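Local coordinates for protein DsrH (Allochromatium vinosum, PDB 2HY5) that forms part of the DsrEFH complex and probably takes part in sulfur transfer during sulfur oxidation, at residues C[36-48]-C[70-82]. Numbering follows the deposited sequence.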
loop_
_atom_site.group_PDB
_atom_site.type_symbol
_atom_site.label_atom_id
_atom_site.label_comp_id
_atom_site.label_asym_id
_atom_site.label_seq_id
_atom_site.Cartn_x
_atom_site.Cartn_y
_atom_site.Cartn_z
ATOM N N GLY C 36 7.272 -10.669 -3.804
ATOM C CA GLY C 36 8.689 -10.613 -4.121
ATOM C C GLY C 36 9.118 -11.838 -4.919
ATOM O O GLY C 36 10.159 -11.828 -5.585
ATOM N N ILE C 37 8.306 -12.893 -4.841
ATOM C CA ILE C 37 8.542 -14.169 -5.530
ATOM C C ILE C 37 8.790 -14.041 -7.034
ATOM O O ILE C 37 9.567 -14.796 -7.615
ATOM C CB ILE C 37 7.332 -15.119 -5.301
ATOM C CG1 ILE C 37 7.721 -16.210 -4.313
ATOM C CG2 ILE C 37 6.806 -15.685 -6.618
ATOM C CD1 ILE C 37 7.985 -15.694 -2.945
ATOM N N TYR C 38 8.122 -13.083 -7.660
ATOM C CA TYR C 38 8.258 -12.904 -9.098
ATOM C C TYR C 38 9.694 -12.625 -9.543
ATOM O O TYR C 38 10.074 -12.952 -10.666
ATOM C CB TYR C 38 7.321 -11.790 -9.561
ATOM C CG TYR C 38 5.862 -12.129 -9.342
ATOM C CD1 TYR C 38 5.070 -11.372 -8.477
ATOM C CD2 TYR C 38 5.271 -13.200 -10.008
ATOM C CE1 TYR C 38 3.728 -11.673 -8.283
ATOM C CE2 TYR C 38 3.923 -13.509 -9.826
ATOM C CZ TYR C 38 3.157 -12.738 -8.959
ATOM O OH TYR C 38 1.820 -13.014 -8.776
ATOM N N ALA C 39 10.487 -12.029 -8.661
ATOM C CA ALA C 39 11.875 -11.728 -8.986
ATOM C C ALA C 39 12.716 -12.999 -9.129
ATOM O O ALA C 39 13.764 -12.981 -9.762
ATOM C CB ALA C 39 12.476 -10.827 -7.911
ATOM N N ALA C 40 12.251 -14.100 -8.550
ATOM C CA ALA C 40 13.001 -15.354 -8.611
ATOM C C ALA C 40 12.754 -16.172 -9.876
ATOM O O ALA C 40 13.411 -17.189 -10.103
ATOM C CB ALA C 40 12.682 -16.197 -7.380
ATOM N N LEU C 41 11.821 -15.721 -10.706
ATOM C CA LEU C 41 11.475 -16.444 -11.924
ATOM C C LEU C 41 12.422 -16.230 -13.104
ATOM O O LEU C 41 12.798 -15.104 -13.429
ATOM C CB LEU C 41 10.050 -16.084 -12.334
ATOM C CG LEU C 41 9.012 -16.323 -11.235
ATOM C CD1 LEU C 41 7.639 -15.933 -11.753
ATOM C CD2 LEU C 41 9.032 -17.786 -10.805
ATOM N N ALA C 42 12.806 -17.326 -13.747
ATOM C CA ALA C 42 13.698 -17.246 -14.893
ATOM C C ALA C 42 12.971 -16.571 -16.053
ATOM O O ALA C 42 11.755 -16.698 -16.190
ATOM C CB ALA C 42 14.146 -18.644 -15.301
ATOM N N GLY C 43 13.720 -15.836 -16.866
ATOM C CA GLY C 43 13.141 -15.184 -18.027
ATOM C C GLY C 43 12.565 -13.784 -17.900
ATOM O O GLY C 43 12.141 -13.212 -18.906
ATOM N N THR C 44 12.541 -13.219 -16.698
ATOM C CA THR C 44 11.992 -11.873 -16.530
ATOM C C THR C 44 13.026 -10.806 -16.867
ATOM O O THR C 44 14.198 -11.110 -17.095
ATOM C CB THR C 44 11.518 -11.610 -15.095
ATOM O OG1 THR C 44 12.648 -11.283 -14.278
ATOM C CG2 THR C 44 10.808 -12.830 -14.526
ATOM N N ARG C 45 12.585 -9.554 -16.879
ATOM C CA ARG C 45 13.460 -8.432 -17.194
ATOM C C ARG C 45 14.496 -8.169 -16.097
ATOM O O ARG C 45 15.437 -7.404 -16.301
ATOM C CB ARG C 45 12.624 -7.170 -17.424
ATOM C CG ARG C 45 13.368 -6.055 -18.137
ATOM C CD ARG C 45 12.547 -4.775 -18.187
ATOM N NE ARG C 45 12.278 -4.254 -16.850
ATOM C CZ ARG C 45 11.108 -4.349 -16.226
ATOM N NH1 ARG C 45 10.086 -4.946 -16.819
ATOM N NH2 ARG C 45 10.961 -3.850 -15.007
ATOM N N VAL C 46 14.326 -8.795 -14.933
ATOM C CA VAL C 46 15.277 -8.593 -13.845
ATOM C C VAL C 46 16.161 -9.804 -13.578
ATOM O O VAL C 46 16.938 -9.801 -12.628
ATOM C CB VAL C 46 14.569 -8.203 -12.519
ATOM C CG1 VAL C 46 13.728 -6.955 -12.727
ATOM C CG2 VAL C 46 13.716 -9.354 -12.016
ATOM N N GLU C 47 16.051 -10.832 -14.413
ATOM C CA GLU C 47 16.860 -12.036 -14.231
ATOM C C GLU C 47 18.355 -11.716 -14.183
ATOM O O GLU C 47 19.087 -12.258 -13.357
ATOM C CB GLU C 47 16.601 -13.044 -15.357
ATOM C CG GLU C 47 17.353 -14.359 -15.170
ATOM C CD GLU C 47 17.284 -15.273 -16.381
ATOM O OE1 GLU C 47 16.167 -15.576 -16.843
ATOM O OE2 GLU C 47 18.354 -15.696 -16.868
ATOM N N SER C 48 18.803 -10.828 -15.067
ATOM C CA SER C 48 20.212 -10.451 -15.124
ATOM C C SER C 48 20.752 -9.933 -13.798
ATOM O O SER C 48 21.800 -10.380 -13.329
ATOM C CB SER C 48 20.435 -9.387 -16.205
ATOM O OG SER C 48 20.182 -9.910 -17.496
ATOM N N GLY C 70 1.189 -19.666 -9.109
ATOM C CA GLY C 70 1.237 -20.480 -10.313
ATOM C C GLY C 70 2.576 -20.976 -10.819
ATOM O O GLY C 70 2.677 -21.395 -11.971
ATOM N N PHE C 71 3.605 -20.959 -9.983
ATOM C CA PHE C 71 4.910 -21.412 -10.446
ATOM C C PHE C 71 5.510 -22.562 -9.657
ATOM O O PHE C 71 5.451 -22.585 -8.429
ATOM C CB PHE C 71 5.886 -20.235 -10.472
ATOM C CG PHE C 71 5.377 -19.063 -11.255
ATOM C CD1 PHE C 71 4.596 -18.086 -10.644
ATOM C CD2 PHE C 71 5.616 -18.972 -12.622
ATOM C CE1 PHE C 71 4.054 -17.034 -11.386
ATOM C CE2 PHE C 71 5.081 -17.930 -13.372
ATOM C CZ PHE C 71 4.296 -16.958 -12.752
ATOM N N SER C 72 6.078 -23.523 -10.380
ATOM C CA SER C 72 6.716 -24.672 -9.748
ATOM C C SER C 72 8.176 -24.309 -9.495
ATOM O O SER C 72 8.681 -23.336 -10.052
ATOM C CB SER C 72 6.629 -25.902 -10.657
ATOM O OG SER C 72 7.296 -25.669 -11.882
ATOM N N ASP C 73 8.851 -25.090 -8.660
ATOM C CA ASP C 73 10.248 -24.827 -8.318
ATOM C C ASP C 73 11.175 -24.791 -9.524
ATOM O O ASP C 73 12.225 -24.146 -9.494
ATOM C CB ASP C 73 10.755 -25.890 -7.341
ATOM C CG ASP C 73 9.957 -25.929 -6.052
ATOM O OD1 ASP C 73 10.241 -26.806 -5.208
ATOM O OD2 ASP C 73 9.048 -25.089 -5.879
ATOM N N GLU C 74 10.782 -25.489 -10.581
ATOM C CA GLU C 74 11.583 -25.572 -11.795
ATOM C C GLU C 74 11.595 -24.264 -12.575
ATOM O O GLU C 74 12.414 -24.076 -13.475
ATOM C CB GLU C 74 11.058 -26.697 -12.696
ATOM C CG GLU C 74 9.946 -27.530 -12.068
ATOM C CD GLU C 74 10.401 -28.230 -10.801
ATOM O OE1 GLU C 74 11.326 -29.055 -10.899
ATOM O OE2 GLU C 74 9.851 -27.959 -9.710
ATOM N N ARG C 75 10.690 -23.359 -12.221
ATOM C CA ARG C 75 10.588 -22.078 -12.908
ATOM C C ARG C 75 11.524 -21.036 -12.315
ATOM O O ARG C 75 11.661 -19.941 -12.852
ATOM C CB ARG C 75 9.148 -21.561 -12.832
ATOM C CG ARG C 75 8.114 -22.484 -13.459
ATOM C CD ARG C 75 8.314 -22.602 -14.960
ATOM N NE ARG C 75 7.900 -21.399 -15.679
ATOM C CZ ARG C 75 6.634 -21.030 -15.858
ATOM N NH1 ARG C 75 5.643 -21.768 -15.371
ATOM N NH2 ARG C 75 6.356 -19.922 -16.530
ATOM N N VAL C 76 12.167 -21.379 -11.206
ATOM C CA VAL C 76 13.068 -20.459 -10.530
ATOM C C VAL C 76 14.454 -20.385 -11.171
ATOM O O VAL C 76 14.919 -21.347 -11.788
ATOM C CB VAL C 76 13.227 -20.867 -9.046
ATOM C CG1 VAL C 76 14.137 -19.898 -8.321
ATOM C CG2 VAL C 76 11.865 -20.920 -8.384
ATOM N N ILE C 77 15.100 -19.233 -11.030
ATOM C CA ILE C 77 16.449 -19.045 -11.546
ATOM C C ILE C 77 17.342 -20.002 -10.762
ATOM O O ILE C 77 17.341 -19.987 -9.529
ATOM C CB ILE C 77 16.941 -17.604 -11.304
ATOM C CG1 ILE C 77 16.057 -16.618 -12.073
ATOM C CG2 ILE C 77 18.401 -17.467 -11.730
ATOM C CD1 ILE C 77 16.295 -15.164 -11.694
ATOM N N PRO C 78 18.099 -20.859 -11.464
ATOM C CA PRO C 78 18.984 -21.812 -10.788
ATOM C C PRO C 78 19.912 -21.111 -9.803
ATOM O O PRO C 78 20.591 -20.146 -10.153
ATOM C CB PRO C 78 19.744 -22.452 -11.946
ATOM C CG PRO C 78 18.717 -22.457 -13.039
ATOM C CD PRO C 78 18.122 -21.069 -12.923
ATOM N N GLY C 79 19.939 -21.596 -8.566
ATOM C CA GLY C 79 20.790 -20.979 -7.564
ATOM C C GLY C 79 19.985 -20.430 -6.407
ATOM O O GLY C 79 20.485 -20.314 -5.287
ATOM N N ILE C 80 18.736 -20.072 -6.684
ATOM C CA ILE C 80 17.851 -19.560 -5.645
ATOM C C ILE C 80 17.216 -20.775 -4.977
ATOM O O ILE C 80 16.542 -21.565 -5.630
ATOM C CB ILE C 80 16.740 -18.677 -6.238
ATOM C CG1 ILE C 80 17.364 -17.498 -6.984
ATOM C CG2 ILE C 80 15.833 -18.165 -5.123
ATOM C CD1 ILE C 80 16.353 -16.536 -7.570
ATOM N N SER C 81 17.443 -20.921 -3.676
ATOM C CA SER C 81 16.912 -22.050 -2.924
ATOM C C SER C 81 15.461 -21.818 -2.539
ATOM O O SER C 81 15.122 -20.759 -2.023
ATOM C CB SER C 81 17.724 -22.261 -1.645
ATOM O OG SER C 81 19.086 -22.516 -1.929
ATOM N N VAL C 82 14.614 -22.813 -2.783
ATOM C CA VAL C 82 13.200 -22.717 -2.437
ATOM C C VAL C 82 13.027 -23.253 -1.017
ATOM O O VAL C 82 13.481 -24.354 -0.706
ATOM C CB VAL C 82 12.334 -23.544 -3.410
ATOM C CG1 VAL C 82 10.856 -23.403 -3.060
ATOM C CG2 VAL C 82 12.587 -23.087 -4.840
HETATM O O HOH W 1 10.407 -19.208 -15.253
#
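A single beta bridge between Leu41 and Val76 ties two loops at one end of the parallel sheet of this alpha/beta fold, one leading into helix 47-53 and the other into strand 81-83. Two backbone bonds make it: Ile77 N donates to Ala40 O at 2.8 Å, and Ala42 N to Arg75 O at 3.0 Å, almost straight at 175°. Arg75 O takes a second hydrogen from a water that also ties Ala42 O. Leu41 suits the join through its branched end: with CG anti to the carbonyl carbon (chi1 -55°), CD1 makes a CH-pi contact over the Phe71 ring, 3.5 Å from its centroid. The side chains of Tyr38 and Phe71 cross at about a right angle, CE2 to CE1 3.9 Å; Tyr38 stacks on Tyr49 of the neighbouring DsrF chain, against which Phe71 also packs. Phe71 rests its rim, at CD2, on the face of the Arg75 guanidinium, whose NH2 forms a salt bridge with Asp96 of DsrF, so the beta bridge lies beside that interface. Small Ala40 lets Ile80 come close, CB to CD1 3.7 Å. Ile77 runs from the bridge to helix 47-53, its CD1 3.7 Å from the aliphatic CG of Glu47.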